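Local atomic coordinates of CRISPR-associated endoribonuclease Cse3 (Thermus thermophilus, PDB entry 2Y8Y), a protein that cleaves CRISPR transcripts as an endoribonuclease, producing crRNA for antiviral defence, and retains the processed crRNA. Residues A[28-31]-A[32-36]; A[131-134]-A[135-138]; A[37-40]-A[41-45]. All coordinates share one frame; numbering follows the deposited sequence.

Contact 1: residues A[28-31]-A[32-36]; sequences EMHR and TLSKA. With nucleotides of chain B.
Ser-34 returns to the carbonyl of His-30, one helical turn earlier, with two donors. Its OG lies 2.8 Å from His-30 O and its backbone N 3.0 Å from the same atom. The two donors reach that oxygen from opposite faces of the peptide plane, so it is gripped twice. The hydroxyl also sits over one face of the imidazole, 3.4 Å above the plane and toward the rim. The ring is carried there because CG of His-30 stands anti to the backbone N (chi1 174°). At the ring's edge, CD2 of His-30 comes to 3.2 Å from O5' of A18 of chain B.

Arg-31 can be followed outward along the same nucleotide. CB meets the backbone N of Thr-32 and lies near O2' of A18. CG makes the nearest approach to the ribose, 3.2 Å from O2' of A18, and CD passes the same hydroxyl more loosely. A bend at chi3 (77°) then folds the guanidinium back, so that NE and CZ lie beneath O2', which is centred over one face of the group. Of the terminal nitrogens, NH1 turns toward O3' of A18 at 3.4 Å and makes a weak hydrogen bond to Tyr-27, while NH2 stays near O2'.

On another side of the helix, Met-29 and Leu-33 meet at an angle, CG of Met-29 lying 3.7 Å from CD1 of Leu-33. Both side chains also touch Trp-50 of strand 49-52, and Thr-32 OG1 is hydrogen-bonded to Asp-22 of helix 17-24. The result is a helix of a ferredoxin-like fold in which Met-29 and Leu-33 face the sheet, while His-30, Arg-31 and Ser-34 face the RNA, beside Tyr-27, which is inferred to stabilise the transition state.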
loop_
_atom_site.group_PDB
_atom_site.type_symbol
_atom_site.label_atom_id
_atom_site.label_comp_id
_atom_site.label_asym_id
_atom_site.label_seq_id
_atom_site.Cartn_x
_atom_site.Cartn_y
_atom_site.Cartn_z
ATOM N N GLU A 28 4.578 7.508 -13.229
ATOM C CA GLU A 28 3.654 7.323 -14.344
ATOM C C GLU A 28 2.487 6.418 -13.961
ATOM O O GLU A 28 1.348 6.647 -14.354
ATOM C CB GLU A 28 4.386 6.764 -15.568
ATOM C CG GLU A 28 5.320 7.749 -16.251
ATOM C CD GLU A 28 4.597 8.968 -16.800
ATOM O OE1 GLU A 28 3.371 8.892 -17.034
ATOM O OE2 GLU A 28 5.256 10.008 -16.993
ATOM N N MET A 29 2.773 5.375 -13.195
ATOM C CA MET A 29 1.704 4.504 -12.725
ATOM C C MET A 29 0.673 5.313 -11.940
ATOM O O MET A 29 -0.527 5.140 -12.115
ATOM C CB MET A 29 2.264 3.381 -11.864
ATOM C CG MET A 29 1.208 2.418 -11.349
ATOM S SD MET A 29 0.580 1.377 -12.687
ATOM C CE MET A 29 1.985 0.290 -12.938
ATOM N N HIS A 30 1.152 6.211 -11.087
ATOM C CA HIS A 30 0.269 7.077 -10.311
ATOM C C HIS A 30 -0.631 7.919 -11.216
ATOM O O HIS A 30 -1.828 8.056 -10.953
ATOM C CB HIS A 30 1.105 7.981 -9.397
ATOM C CG HIS A 30 0.312 9.014 -8.661
ATOM N ND1 HIS A 30 -0.589 8.701 -7.663
ATOM C CD2 HIS A 30 0.296 10.362 -8.768
ATOM C CE1 HIS A 30 -1.123 9.809 -7.190
ATOM N NE2 HIS A 30 -0.604 10.835 -7.843
ATOM N N ARG A 31 -0.050 8.495 -12.262
ATOM C CA ARG A 31 -0.827 9.307 -13.200
ATOM C C ARG A 31 -1.958 8.492 -13.822
ATOM O O ARG A 31 -3.098 8.953 -13.912
ATOM C CB ARG A 31 0.069 9.897 -14.291
ATOM C CG ARG A 31 1.103 10.893 -13.784
ATOM C CD ARG A 31 2.029 11.355 -14.904
ATOM N NE ARG A 31 1.409 12.337 -15.791
ATOM C CZ ARG A 31 1.523 13.654 -15.640
ATOM N NH1 ARG A 31 2.229 14.148 -14.633
ATOM N NH2 ARG A 31 0.931 14.479 -16.494
ATOM N N THR A 32 -1.639 7.273 -14.246
ATOM C CA THR A 32 -2.639 6.396 -14.851
ATOM C C THR A 32 -3.753 5.999 -13.891
ATOM O O THR A 32 -4.935 6.181 -14.187
ATOM C CB THR A 32 -1.996 5.125 -15.414
ATOM O OG1 THR A 32 -1.140 5.474 -16.501
ATOM C CG2 THR A 32 -3.069 4.158 -15.907
ATOM N N LEU A 33 -3.378 5.472 -12.728
ATOM C CA LEU A 33 -4.360 4.922 -11.816
ATOM C C LEU A 33 -5.285 6.013 -11.300
ATOM O O LEU A 33 -6.476 5.783 -11.078
ATOM C CB LEU A 33 -3.664 4.196 -10.661
ATOM C CG LEU A 33 -2.779 3.020 -11.084
ATOM C CD1 LEU A 33 -2.187 2.402 -9.820
ATOM C CD2 LEU A 33 -3.575 1.986 -11.888
ATOM N N SER A 34 -4.730 7.206 -11.100
ATOM C CA SER A 34 -5.507 8.326 -10.571
ATOM C C SER A 34 -6.698 8.678 -11.459
ATOM O O SER A 34 -7.700 9.214 -10.982
ATOM C CB SER A 34 -4.630 9.569 -10.395
ATOM O OG SER A 34 -3.687 9.390 -9.354
ATOM N N LYS A 35 -6.585 8.379 -12.749
ATOM C CA LYS A 35 -7.657 8.680 -13.687
ATOM C C LYS A 35 -8.946 7.949 -13.336
ATOM O O LYS A 35 -10.034 8.451 -13.609
ATOM C CB LYS A 35 -7.248 8.328 -15.119
ATOM C CG LYS A 35 -6.074 9.135 -15.646
ATOM C CD LYS A 35 -5.690 8.700 -17.048
ATOM C CE LYS A 35 -4.397 9.361 -17.491
ATOM N NZ LYS A 35 -4.036 8.993 -18.890
ATOM N N ALA A 36 -8.823 6.761 -12.747
ATOM C CA ALA A 36 -9.997 5.939 -12.436
ATOM C C ALA A 36 -10.866 6.512 -11.331
ATOM O O ALA A 36 -12.022 6.133 -11.186
ATOM C CB ALA A 36 -9.573 4.511 -12.091
ATOM P P A B 18 2.508 13.729 -8.057
ATOM O OP1 A B 18 3.293 12.531 -7.714
ATOM O OP2 A B 18 3.221 14.932 -8.561
ATOM O "O5'" A B 18 1.342 13.326 -9.063
ATOM C "C5'" A B 18 0.530 14.307 -9.691
ATOM C "C4'" A B 18 -0.158 13.740 -10.906
ATOM O "O4'" A B 18 -1.159 12.767 -10.501
ATOM C "C3'" A B 18 -0.942 14.722 -11.757
ATOM O "O3'" A B 18 -0.123 15.502 -12.609
ATOM C "C2'" A B 18 -1.901 13.804 -12.501
ATOM O "O2'" A B 18 -1.233 13.119 -13.553
ATOM C "C1'" A B 18 -2.245 12.796 -11.407
ATOM N N9 A B 18 -3.460 13.195 -10.674
ATOM C C8 A B 18 -3.576 13.716 -9.408
ATOM N N7 A B 18 -4.816 13.977 -9.060
ATOM C C5 A B 18 -5.561 13.617 -10.178
ATOM C C6 A B 18 -6.940 13.643 -10.466
ATOM N N6 A B 18 -7.871 14.079 -9.613
ATOM N N1 A B 18 -7.338 13.201 -11.678
ATOM C C2 A B 18 -6.418 12.766 -12.548
ATOM N N3 A B 18 -5.099 12.692 -12.390
ATOM C C4 A B 18 -4.735 13.136 -11.177
#

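Contact 2: residues A[131-134]-A[135-138]; sequences ERRL and EEGG. With nucleotides of chain B.
OP1 of G14 of chain B is approached by Arg-132, Arg-133 and Glu-136 from one turn of helix. Arg-132 NH1 donates to it at 2.8 Å along a nearly straight path (164°), and the oxygen lies in the guanidinium plane, at its edge; NH2 adds a weak bond. Arg-133 meets the same oxygen with a face instead, OP1 of G14 standing 3.0 Å above the guanidinium plane toward the rim. Its NH2 reaches on to OP2 of G15, at 2.8 Å, so two successive phosphates are held by neighbouring arginines.

Glu-136 lies between them. With chi1 at 68°, its CG sits between backbone N and carbonyl carbon, and OE1 lies 3.3 Å from Arg-132 NH1 in a salt bridge whose flat groups are almost perpendicular (84°). OE2 pairs with NE of Arg-133 by charge alone, being well out of the guanidinium plane. OE2 is also 2.7 Å from OP1 of G14, close enough that the acid might hold a proton.

A Schellman motif ends helix 123-136 here: Gly-138, at positive phi, donates its N to Glu-135 O at 3.2 Å, and Phe-139 N turns back to Leu-134 O. Gly-137 O is taken by Thr-195 of helix 189-198.

Away from the RNA, a water donates to Glu-135 OE2, at 3.2 Å, and weakly to Glu-131 OE1, linking two acids whose charged atoms do not touch.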
loop_
_atom_site.group_PDB
_atom_site.type_symbol
_atom_site.label_atom_id
_atom_site.label_comp_id
_atom_site.label_asym_id
_atom_site.label_seq_id
_atom_site.Cartn_x
_atom_site.Cartn_y
_atom_site.Cartn_z
ATOM N N GLU A 131 6.334 -1.903 13.813
ATOM C CA GLU A 131 5.633 -2.169 15.070
ATOM C C GLU A 131 4.959 -0.913 15.597
ATOM O O GLU A 131 3.804 -0.956 16.054
ATOM C CB GLU A 131 6.584 -2.741 16.120
ATOM C CG GLU A 131 7.030 -4.150 15.798
ATOM C CD GLU A 131 8.181 -4.623 16.666
ATOM O OE1 GLU A 131 8.898 -3.768 17.226
ATOM O OE2 GLU A 131 8.380 -5.855 16.757
ATOM N N ARG A 132 5.674 0.204 15.566
ATOM C CA ARG A 132 5.122 1.459 16.057
ATOM C C ARG A 132 3.941 1.926 15.197
ATOM O O ARG A 132 2.920 2.357 15.727
ATOM C CB ARG A 132 6.211 2.544 16.098
ATOM C CG ARG A 132 5.748 3.849 16.706
ATOM C CD ARG A 132 6.839 4.922 16.697
ATOM N NE ARG A 132 7.271 5.269 15.343
ATOM C CZ ARG A 132 6.550 5.988 14.486
ATOM N NH1 ARG A 132 5.354 6.449 14.829
ATOM N NH2 ARG A 132 7.028 6.252 13.280
ATOM N N ARG A 133 4.090 1.860 13.879
ATOM C CA ARG A 133 3.008 2.270 12.990
ATOM C C ARG A 133 1.769 1.421 13.224
ATOM O O ARG A 133 0.645 1.945 13.267
ATOM C CB ARG A 133 3.399 2.154 11.508
ATOM C CG ARG A 133 4.521 3.096 11.022
ATOM C CD ARG A 133 4.232 4.571 11.254
ATOM N NE ARG A 133 3.016 5.052 10.600
ATOM C CZ ARG A 133 2.977 6.114 9.787
ATOM N NH1 ARG A 133 4.087 6.774 9.483
ATOM N NH2 ARG A 133 1.832 6.486 9.249
ATOM N N LEU A 134 1.953 0.114 13.350
ATOM C CA LEU A 134 0.792 -0.768 13.529
ATOM C C LEU A 134 0.130 -0.449 14.860
ATOM O O LEU A 134 -1.087 -0.327 14.949
ATOM C CB LEU A 134 1.215 -2.242 13.467
ATOM C CG LEU A 134 1.576 -2.735 12.066
ATOM C CD1 LEU A 134 2.036 -4.179 12.126
ATOM C CD2 LEU A 134 0.400 -2.582 11.112
ATOM N N GLU A 135 0.930 -0.293 15.908
ATOM C CA GLU A 135 0.367 -0.065 17.227
ATOM C C GLU A 135 -0.378 1.268 17.290
ATOM O O GLU A 135 -1.504 1.340 17.803
ATOM C CB GLU A 135 1.459 -0.169 18.296
ATOM C CG GLU A 135 1.918 -1.591 18.489
ATOM C CD GLU A 135 3.281 -1.689 19.135
ATOM O OE1 GLU A 135 3.823 -0.637 19.543
ATOM O OE2 GLU A 135 3.809 -2.818 19.226
ATOM N N GLU A 136 0.218 2.330 16.753
ATOM C CA GLU A 136 -0.480 3.609 16.799
ATOM C C GLU A 136 -1.722 3.568 15.912
ATOM O O GLU A 136 -2.670 4.333 16.128
ATOM C CB GLU A 136 0.439 4.766 16.400
ATOM C CG GLU A 136 0.867 4.770 14.966
ATOM C CD GLU A 136 1.759 5.956 14.632
ATOM O OE1 GLU A 136 2.153 6.693 15.567
ATOM O OE2 GLU A 136 2.046 6.150 13.430
ATOM N N GLY A 137 -1.729 2.643 14.953
ATOM C CA GLY A 137 -2.841 2.472 14.037
ATOM C C GLY A 137 -3.891 1.442 14.413
ATOM O O GLY A 137 -4.736 1.123 13.578
ATOM N N GLY A 138 -3.848 0.916 15.635
ATOM C CA GLY A 138 -4.913 0.033 16.103
ATOM C C GLY A 138 -4.688 -1.454 15.894
ATOM O O GLY A 138 -5.603 -2.246 16.105
ATOM P P G B 14 4.498 9.078 12.505
ATOM O OP1 G B 14 4.079 7.671 12.655
ATOM O OP2 G B 14 5.719 9.374 11.718
ATOM O "O5'" G B 14 3.304 9.960 11.960
ATOM C "C5'" G B 14 2.031 9.909 12.585
ATOM C "C4'" G B 14 1.132 11.004 12.091
ATOM O "O4'" G B 14 1.688 12.306 12.425
ATOM C "C3'" G B 14 0.948 11.086 10.595
ATOM O "O3'" G B 14 0.079 10.097 10.092
ATOM C "C2'" G B 14 0.428 12.502 10.432
ATOM O "O2'" G B 14 -0.920 12.598 10.881
ATOM C "C1'" G B 14 1.331 13.238 11.425
ATOM N N9 G B 14 2.554 13.696 10.754
ATOM C C8 G B 14 3.806 13.116 10.731
ATOM N N7 G B 14 4.629 13.767 9.955
ATOM C C5 G B 14 3.872 14.797 9.409
ATOM C C6 G B 14 4.219 15.819 8.486
ATOM O O6 G B 14 5.308 16.027 7.939
ATOM N N1 G B 14 3.136 16.644 8.199
ATOM C C2 G B 14 1.872 16.505 8.738
ATOM N N2 G B 14 0.951 17.398 8.350
ATOM N N3 G B 14 1.539 15.562 9.606
ATOM C C4 G B 14 2.581 14.752 9.887
ATOM P P G B 15 0.283 9.521 8.608
ATOM O OP1 G B 15 -0.727 8.445 8.431
ATOM O OP2 G B 15 1.713 9.182 8.432
ATOM O "O5'" G B 15 -0.071 10.758 7.679
ATOM C "C5'" G B 15 -1.401 11.231 7.588
ATOM C "C4'" G B 15 -1.487 12.478 6.753
ATOM O "O4'" G B 15 -0.621 13.515 7.291
ATOM C "C3'" G B 15 -1.015 12.366 5.322
ATOM O "O3'" G B 15 -1.905 11.649 4.492
ATOM C "C2'" G B 15 -0.876 13.833 4.955
ATOM O "O2'" G B 15 -2.152 14.439 4.836
ATOM C "C1'" G B 15 -0.209 14.365 6.228
ATOM N N9 G B 15 1.256 14.298 6.101
ATOM C C8 G B 15 2.143 13.378 6.607
ATOM N N7 G B 15 3.369 13.597 6.207
ATOM C C5 G B 15 3.272 14.695 5.371
ATOM C C6 G B 15 4.267 15.386 4.640
ATOM O O6 G B 15 5.472 15.155 4.589
ATOM N N1 G B 15 3.732 16.449 3.910
ATOM C C2 G B 15 2.403 16.791 3.879
ATOM N N2 G B 15 2.078 17.847 3.112
ATOM N N3 G B 15 1.466 16.166 4.564
ATOM C C4 G B 15 1.974 15.127 5.278
HETATM O O HOH W 1 6.949 -2.911 19.795
#

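Contact 3: residues A[37-40]-A[41-45]; sequences VSRA and LEEGR. With nucleotides of chain B.
The charged interactions centre on Glu-43, which faces Arg-39 one turn back and Arg-45 just beyond. Arg-45 grips it side-on: NE and NH2 both donate to OE1 of Glu-43, each at 2.8 Å, with that oxygen in the guanidinium plane. NE meets OE1 nearly along its C-O axis, whereas NH2 comes from above the carboxylate plane. The other oxygen, OE2, takes a weak but straight bond from Arg-39 NH1 at 3.5 Å, again at the edge of the guanidinium. Arg-39 NH1 lies 3.5 Å from Arg-45 NH2, the two guanidinium groups being drawn together round the one carboxylate, which probably balances their charge.

Apolar contact is slighter. CG2 of Val-37 lies 3.9 Å from CD1 of Leu-41, and the Arg-45 guanidinium lays one face over CB of Ala-40.

Backbone bonds close the helix in a Schellman motif: Gly-44, at positive phi, donates to Leu-41 O, while Arg-45 N reaches Ala-40 O at 2.9 Å.

The remaining bonds are to the bases. Ser-38 holds OG anti to its own N (chi1 177°), which points the hydroxyl outward to donate to N1 of A18 of chain B at 2.7 Å. Ser-38 O accepts from N6 of A18 at 3.0 Å as well as from Glu-42 N inside the helix. The extended Glu-42 side chain accepts from N3 of U19 of chain B through OE2, at 2.8 Å. Ser-38 thus engages the Watson-Crick edge of the adenine, and the short helix forms part of the RNA-binding surface, its bonds to base edges consistent with recognition of A18 and U19.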
loop_
_atom_site.group_PDB
_atom_site.type_symbol
_atom_site.label_atom_id
_atom_site.label_comp_id
_atom_site.label_asym_id
_atom_site.label_seq_id
_atom_site.Cartn_x
_atom_site.Cartn_y
_atom_site.Cartn_z
ATOM N N VAL A 37 -10.301 7.413 -10.534
ATOM C CA VAL A 37 -11.036 8.027 -9.431
ATOM C C VAL A 37 -10.813 9.539 -9.414
ATOM O O VAL A 37 -10.757 10.162 -8.351
ATOM C CB VAL A 37 -10.656 7.397 -8.082
ATOM C CG1 VAL A 37 -11.233 5.991 -7.977
ATOM C CG2 VAL A 37 -9.146 7.394 -7.909
ATOM N N SER A 38 -10.695 10.116 -10.606
ATOM C CA SER A 38 -10.314 11.521 -10.763
ATOM C C SER A 38 -11.224 12.506 -10.030
ATOM O O SER A 38 -10.750 13.379 -9.305
ATOM C CB SER A 38 -10.221 11.887 -12.246
ATOM O OG SER A 38 -9.917 13.260 -12.411
ATOM N N ARG A 39 -12.532 12.375 -10.213
ATOM C CA ARG A 39 -13.444 13.295 -9.547
ATOM C C ARG A 39 -13.408 13.144 -8.032
ATOM O O ARG A 39 -13.423 14.139 -7.301
ATOM C CB ARG A 39 -14.872 13.131 -10.056
ATOM C CG ARG A 39 -15.857 14.075 -9.374
ATOM C CD ARG A 39 -17.074 14.324 -10.246
ATOM N NE ARG A 39 -17.787 13.086 -10.530
ATOM C CZ ARG A 39 -18.559 12.458 -9.652
ATOM N NH1 ARG A 39 -18.711 12.953 -8.430
ATOM N NH2 ARG A 39 -19.175 11.333 -9.992
ATOM N N ALA A 40 -13.377 11.904 -7.550
ATOM C CA ALA A 40 -13.333 11.673 -6.114
ATOM C C ALA A 40 -12.081 12.309 -5.509
ATOM O O ALA A 40 -12.122 12.859 -4.408
ATOM C CB ALA A 40 -13.395 10.181 -5.796
ATOM N N LEU A 41 -10.975 12.255 -6.243
ATOM C CA LEU A 41 -9.727 12.869 -5.780
ATOM C C LEU A 41 -9.896 14.379 -5.658
ATOM O O LEU A 41 -9.545 14.972 -4.631
ATOM C CB LEU A 41 -8.562 12.521 -6.715
ATOM C CG LEU A 41 -7.961 11.120 -6.540
ATOM C CD1 LEU A 41 -7.081 10.747 -7.725
ATOM C CD2 LEU A 41 -7.148 11.012 -5.254
ATOM N N GLU A 42 -10.452 14.990 -6.699
ATOM C CA GLU A 42 -10.691 16.431 -6.708
ATOM C C GLU A 42 -11.625 16.853 -5.581
ATOM O O GLU A 42 -11.531 17.967 -5.072
ATOM C CB GLU A 42 -11.267 16.867 -8.051
ATOM C CG GLU A 42 -10.298 16.706 -9.204
ATOM C CD GLU A 42 -10.775 17.394 -10.464
ATOM O OE1 GLU A 42 -11.908 17.923 -10.462
ATOM O OE2 GLU A 42 -10.015 17.408 -11.455
ATOM N N GLU A 43 -12.525 15.958 -5.190
ATOM C CA GLU A 43 -13.503 16.264 -4.149
ATOM C C GLU A 43 -13.036 15.905 -2.737
ATOM O O GLU A 43 -13.786 16.067 -1.774
ATOM C CB GLU A 43 -14.843 15.597 -4.471
ATOM C CG GLU A 43 -15.461 16.125 -5.755
ATOM C CD GLU A 43 -16.742 15.425 -6.153
ATOM O OE1 GLU A 43 -17.093 14.406 -5.531
ATOM O OE2 GLU A 43 -17.401 15.901 -7.098
ATOM N N GLY A 44 -11.801 15.424 -2.615
ATOM C CA GLY A 44 -11.218 15.104 -1.324
ATOM C C GLY A 44 -11.790 13.865 -0.669
ATOM O O GLY A 44 -11.700 13.699 0.547
ATOM N N ARG A 45 -12.368 12.977 -1.474
ATOM C CA ARG A 45 -13.024 11.793 -0.937
ATOM C C ARG A 45 -12.196 10.531 -1.114
ATOM O O ARG A 45 -12.657 9.436 -0.782
ATOM C CB ARG A 45 -14.381 11.565 -1.615
ATOM C CG ARG A 45 -15.378 12.708 -1.504
ATOM C CD ARG A 45 -16.727 12.314 -2.102
ATOM N NE ARG A 45 -16.779 12.411 -3.566
ATOM C CZ ARG A 45 -16.862 11.378 -4.402
ATOM N NH1 ARG A 45 -16.898 10.132 -3.944
ATOM N NH2 ARG A 45 -16.923 11.593 -5.709
ATOM P P A B 18 2.508 13.729 -8.057
ATOM O OP1 A B 18 3.293 12.531 -7.714
ATOM O OP2 A B 18 3.221 14.932 -8.561
ATOM O "O5'" A B 18 1.342 13.326 -9.063
ATOM C "C5'" A B 18 0.530 14.307 -9.691
ATOM C "C4'" A B 18 -0.158 13.740 -10.906
ATOM O "O4'" A B 18 -1.159 12.767 -10.501
ATOM C "C3'" A B 18 -0.942 14.722 -11.757
ATOM O "O3'" A B 18 -0.123 15.502 -12.609
ATOM C "C2'" A B 18 -1.901 13.804 -12.501
ATOM O "O2'" A B 18 -1.233 13.119 -13.553
ATOM C "C1'" A B 18 -2.245 12.796 -11.407
ATOM N N9 A B 18 -3.460 13.195 -10.674
ATOM C C8 A B 18 -3.576 13.716 -9.408
ATOM N N7 A B 18 -4.816 13.977 -9.060
ATOM C C5 A B 18 -5.561 13.617 -10.178
ATOM C C6 A B 18 -6.940 13.643 -10.466
ATOM N N6 A B 18 -7.871 14.079 -9.613
ATOM N N1 A B 18 -7.338 13.201 -11.678
ATOM C C2 A B 18 -6.418 12.766 -12.548
ATOM N N3 A B 18 -5.099 12.692 -12.390
ATOM C C4 A B 18 -4.735 13.136 -11.177
ATOM P P U B 19 -0.554 17.007 -12.981
ATOM O OP1 U B 19 0.495 17.556 -13.877
ATOM O OP2 U B 19 -0.837 17.707 -11.705
ATOM O "O5'" U B 19 -1.909 16.798 -13.796
ATOM C "C5'" U B 19 -1.924 16.080 -15.021
ATOM C "C4'" U B 19 -3.329 15.923 -15.551
ATOM O "O4'" U B 19 -4.128 15.162 -14.608
ATOM C "C3'" U B 19 -4.114 17.210 -15.745
ATOM O "O3'" U B 19 -3.796 17.874 -16.956
ATOM C "C2'" U B 19 -5.559 16.734 -15.666
ATOM O "O2'" U B 19 -5.956 16.129 -16.888
ATOM C "C1'" U B 19 -5.456 15.643 -14.600
ATOM N N1 U B 19 -5.764 16.157 -13.245
ATOM C C2 U B 19 -7.095 16.333 -12.922
ATOM O O2 U B 19 -7.997 16.089 -13.701
ATOM N N3 U B 19 -7.331 16.812 -11.657
ATOM C C4 U B 19 -6.392 17.125 -10.698
ATOM O O4 U B 19 -6.771 17.548 -9.605
ATOM C C5 U B 19 -5.033 16.915 -11.103
ATOM C C6 U B 19 -4.774 16.449 -12.334
#

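Contacts 1 and 3 come first along the chain, on the consecutive helices 26-34 and 38-42, and contact 2 follows much later on helix 123-136. The first two have centres 13 Å apart and touch where Ser-34 O lies 3.7 Å from Leu-41 CD1, and both meet A18 of chain B: contact 1 mainly at its sugar, contact 3 at its base. Contact 2 lies across the chain's centre from contact 1, their centres 29 Å apart, and its nearest atoms are about 18 Å from contact 3. The RNA from G14 to U19 therefore runs between two sides of the protein, with phosphates bound at helix 123-136 and the bases of A18 and U19 bonded at helix 38-42.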